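Local coordinates for creatinine amidohydrolase (Nostoc punctiforme PCC 73102, PDB 3NO4), which probably hydrolyses carbon-nitrogen bonds in linear amides, as a metal-dependent member of the creatininase superfamily, at residues E48-D59 with H186-T195. Numbering follows the deposited sequence.
With NI (nickel (II) ion), chain D.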
loop_
_atom_site.group_PDB
_atom_site.type_symbol
_atom_site.label_atom_id
_atom_site.label_comp_id
_atom_site.label_asym_id
_atom_site.label_seq_id
_atom_site.Cartn_x
_atom_site.Cartn_y
_atom_site.Cartn_z
ATOM N N GLU A 48 -4.439 -9.507 -23.283
ATOM C CA GLU A 48 -4.252 -8.231 -23.989
ATOM C C GLU A 48 -4.457 -8.398 -25.474
ATOM O O GLU A 48 -4.134 -9.457 -26.042
ATOM C CB GLU A 48 -2.819 -7.691 -23.758
ATOM C CG GLU A 48 -1.717 -8.684 -24.193
ATOM C CD GLU A 48 -0.337 -8.252 -23.880
ATOM O OE1 GLU A 48 -0.074 -7.884 -22.709
ATOM O OE2 GLU A 48 0.501 -8.316 -24.797
ATOM N N GLN A 49 -4.871 -7.305 -26.105
ATOM C CA GLN A 49 -5.021 -7.244 -27.548
ATOM C C GLN A 49 -3.784 -7.808 -28.291
ATOM O O GLN A 49 -2.643 -7.579 -27.880
ATOM C CB GLN A 49 -5.348 -5.793 -27.979
ATOM C CG GLN A 49 -4.175 -4.821 -27.879
ATOM C CD GLN A 49 -3.229 -4.869 -29.067
ATOM O OE1 GLN A 49 -3.539 -5.477 -30.121
ATOM N NE2 GLN A 49 -2.040 -4.316 -28.881
ATOM N N HIS A 50 -4.022 -8.575 -29.336
ATOM C CA HIS A 50 -2.966 -9.031 -30.267
ATOM C C HIS A 50 -3.373 -8.785 -31.735
ATOM O O HIS A 50 -3.227 -9.623 -32.591
ATOM C CB HIS A 50 -2.649 -10.496 -29.983
ATOM C CG HIS A 50 -1.644 -10.689 -28.909
ATOM N ND1 HIS A 50 -1.945 -10.591 -27.569
ATOM C CD2 HIS A 50 -0.329 -11.010 -28.981
ATOM C CE1 HIS A 50 -0.852 -10.817 -26.864
ATOM N NE2 HIS A 50 0.142 -11.065 -27.693
ATOM N N GLY A 51 -3.823 -7.568 -32.019
ATOM C CA GLY A 51 -4.148 -7.186 -33.355
ATOM C C GLY A 51 -5.487 -7.756 -33.810
ATOM O O GLY A 51 -6.199 -8.363 -33.009
ATOM N N PRO A 52 -5.852 -7.520 -35.077
ATOM C CA PRO A 52 -7.096 -8.073 -35.679
ATOM C C PRO A 52 -7.254 -9.594 -35.655
ATOM O O PRO A 52 -8.382 -10.071 -35.618
ATOM C CB PRO A 52 -7.010 -7.592 -37.142
ATOM C CG PRO A 52 -6.196 -6.283 -37.048
ATOM C CD PRO A 52 -5.152 -6.611 -36.029
ATOM N N THR A 53 -6.148 -10.331 -35.746
ATOM C CA THR A 53 -6.173 -11.789 -35.901
ATOM C C THR A 53 -5.635 -12.542 -34.683
ATOM O O THR A 53 -5.705 -13.758 -34.666
ATOM C CB THR A 53 -5.353 -12.220 -37.128
ATOM O OG1 THR A 53 -4.022 -11.726 -36.994
ATOM C CG2 THR A 53 -5.984 -11.727 -38.417
ATOM N N GLY A 54 -5.079 -11.837 -33.683
ATOM C CA GLY A 54 -4.474 -12.482 -32.534
ATOM C C GLY A 54 -5.443 -12.698 -31.398
ATOM O O GLY A 54 -6.300 -11.871 -31.103
ATOM N N LEU A 55 -5.237 -13.790 -30.700
ATOM C CA LEU A 55 -5.995 -14.098 -29.507
ATOM C C LEU A 55 -5.607 -13.215 -28.326
ATOM O O LEU A 55 -4.426 -13.007 -28.051
ATOM C CB LEU A 55 -5.785 -15.557 -29.164
ATOM C CG LEU A 55 -6.140 -16.581 -30.254
ATOM C CD1 LEU A 55 -6.120 -18.021 -29.593
ATOM C CD2 LEU A 55 -7.488 -16.302 -30.958
ATOM N N ILE A 56 -6.601 -12.711 -27.609
ATOM C CA ILE A 56 -6.351 -11.893 -26.392
ATOM C C ILE A 56 -5.562 -12.679 -25.354
ATOM O O ILE A 56 -4.811 -12.086 -24.602
ATOM C CB ILE A 56 -7.634 -11.270 -25.857
ATOM C CG1 ILE A 56 -8.020 -10.081 -26.755
ATOM C CG2 ILE A 56 -7.531 -10.843 -24.347
ATOM C CD1 ILE A 56 -9.497 -9.586 -26.565
ATOM N N GLY A 57 -5.705 -14.019 -25.348
ATOM C CA GLY A 57 -4.954 -14.888 -24.444
ATOM C C GLY A 57 -3.579 -15.337 -24.921
ATOM O O GLY A 57 -2.930 -16.052 -24.212
ATOM N N THR A 58 -3.133 -14.901 -26.096
ATOM C CA THR A 58 -1.910 -15.401 -26.738
ATOM C C THR A 58 -0.764 -15.667 -25.743
ATOM O O THR A 58 -0.244 -16.780 -25.699
ATOM C CB THR A 58 -1.456 -14.422 -27.849
ATOM O OG1 THR A 58 -2.441 -14.440 -28.897
ATOM C CG2 THR A 58 -0.004 -14.749 -28.393
ATOM N N ASP A 59 -0.418 -14.655 -24.933
ATOM C CA ASP A 59 0.737 -14.764 -24.014
ATOM C C ASP A 59 0.537 -15.824 -22.961
ATOM O O ASP A 59 1.460 -16.605 -22.715
ATOM C CB ASP A 59 1.108 -13.419 -23.383
ATOM C CG ASP A 59 1.473 -12.375 -24.437
ATOM O OD1 ASP A 59 1.712 -12.791 -25.594
ATOM O OD2 ASP A 59 1.532 -11.149 -24.148
ATOM N N HIS A 186 5.055 -7.107 -31.509
ATOM C CA HIS A 186 3.800 -7.454 -30.864
ATOM C C HIS A 186 2.784 -7.952 -31.907
ATOM O O HIS A 186 2.709 -7.425 -33.012
ATOM C CB HIS A 186 3.252 -6.254 -30.047
ATOM C CG HIS A 186 1.976 -6.578 -29.342
ATOM N ND1 HIS A 186 1.938 -7.288 -28.168
ATOM C CD2 HIS A 186 0.689 -6.390 -29.710
ATOM C CE1 HIS A 186 0.674 -7.471 -27.815
ATOM N NE2 HIS A 186 -0.106 -6.923 -28.726
ATOM N N ALA A 187 2.029 -8.985 -31.529
ATOM C CA ALA A 187 1.150 -9.733 -32.422
ATOM C C ALA A 187 2.033 -10.314 -33.527
ATOM O O ALA A 187 1.791 -10.083 -34.696
ATOM C CB ALA A 187 0.004 -8.845 -32.974
ATOM N N THR A 188 3.092 -11.008 -33.112
ATOM C CA THR A 188 4.117 -11.489 -34.017
ATOM C C THR A 188 3.614 -12.765 -34.715
ATOM O O THR A 188 2.848 -13.518 -34.121
ATOM C CB THR A 188 5.459 -11.826 -33.314
ATOM O OG1 THR A 188 5.297 -12.966 -32.458
ATOM C CG2 THR A 188 6.027 -10.641 -32.548
ATOM N N PRO A 189 4.023 -13.004 -35.968
ATOM C CA PRO A 189 3.664 -14.296 -36.581
ATOM C C PRO A 189 4.133 -15.518 -35.791
ATOM O O PRO A 189 3.403 -16.511 -35.767
ATOM C CB PRO A 189 4.273 -14.221 -37.990
ATOM C CG PRO A 189 5.143 -13.025 -38.009
ATOM C CD PRO A 189 4.662 -12.113 -36.944
ATOM N N SER A 190 5.266 -15.431 -35.089
ATOM C CA SER A 190 5.718 -16.599 -34.281
ATOM C C SER A 190 4.747 -16.989 -33.151
ATOM O O SER A 190 4.370 -18.169 -33.026
ATOM C CB SER A 190 7.166 -16.454 -33.769
ATOM O OG SER A 190 7.311 -15.383 -32.876
ATOM N N GLU A 191 4.315 -16.011 -32.366
ATOM C CA GLU A 191 3.418 -16.282 -31.249
ATOM C C GLU A 191 2.011 -16.649 -31.737
ATOM O O GLU A 191 1.393 -17.533 -31.169
ATOM C CB GLU A 191 3.356 -15.113 -30.257
ATOM C CG GLU A 191 2.610 -13.836 -30.732
ATOM C CD GLU A 191 2.714 -12.690 -29.747
ATOM O OE1 GLU A 191 2.721 -12.966 -28.520
ATOM O OE2 GLU A 191 2.804 -11.514 -30.162
ATOM N N VAL A 192 1.541 -15.974 -32.799
ATOM C CA VAL A 192 0.275 -16.310 -33.414
ATOM C C VAL A 192 0.354 -17.738 -33.995
ATOM O O VAL A 192 -0.564 -18.519 -33.764
ATOM C CB VAL A 192 -0.214 -15.224 -34.430
ATOM C CG1 VAL A 192 -1.519 -15.686 -35.104
ATOM C CG2 VAL A 192 -0.432 -13.863 -33.679
ATOM N N ALA A 193 1.452 -18.099 -34.660
ATOM C CA ALA A 193 1.671 -19.495 -35.122
ATOM C C ALA A 193 1.474 -20.501 -33.983
ATOM O O ALA A 193 0.698 -21.451 -34.136
ATOM C CB ALA A 193 3.052 -19.679 -35.757
ATOM N N LEU A 194 2.126 -20.236 -32.845
ATOM C CA LEU A 194 2.012 -21.080 -31.653
ATOM C C LEU A 194 0.571 -21.241 -31.169
ATOM O O LEU A 194 0.105 -22.394 -30.990
ATOM C CB LEU A 194 2.952 -20.615 -30.524
ATOM C CG LEU A 194 3.018 -21.469 -29.250
ATOM C CD1 LEU A 194 3.038 -22.954 -29.535
ATOM C CD2 LEU A 194 4.218 -21.058 -28.373
ATOM N N THR A 195 -0.162 -20.115 -31.067
ATOM C CA THR A 195 -1.601 -20.184 -30.684
ATOM C C THR A 195 -2.440 -20.993 -31.694
ATOM O O THR A 195 -3.375 -21.717 -31.293
ATOM C CB THR A 195 -2.271 -18.801 -30.469
ATOM O OG1 THR A 195 -2.456 -18.152 -31.743
ATOM C CG2 THR A 195 -1.432 -17.910 -29.527
HETATM NI NI NI D . 2.218 -11.475 -27.160
HETATM O O HOH W 1 -2.805 -15.327 -31.449
HETATM O O HOH W 2 3.439 -9.893 -27.678
#
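H50 and D59 of 48-59 and E191 of 186-195 close on one nickel ion, through H50 NE2 (2.2 Å from the metal), D59 OD1 and E191 OE1, with a water as fourth ligand. The carboxylate planes of D59 and E191 are nearly parallel, 15° apart, whereas that of E191 stands almost upright to the H50 ring, at 82°. The metal-bound water also donates to E191 OE2, 3.0 Å away, and that oxygen takes the T188 N-H on its anti lone pair, so both oxygens of E191 are held. In the second shell, H50 ND1 donates to E48 O (2.9 Å), which, with the NE2-nickel bond, fixes the ring's rotation. The ring is sandwiched: H186 CE1 sits 3.6 Å over one face, T58 CB over the other. H186, its CG anti to the backbone N (chi1 -179°), donates from NE2 to Q49 O at 2.8 Å, the oxygen lying in its ring plane; H90 stacks on it. Beyond the metal, T58 CG2 meets T195 CG2 at 3.6 Å and L55 CD1 touches T195 CB. A second water links L55 N, T58 OG1 and T195 OG1. The starts of helices 58-74 and 189-198 and their preceding loops build the His-Asp-Glu metal site of a creatininase-family hydrolase.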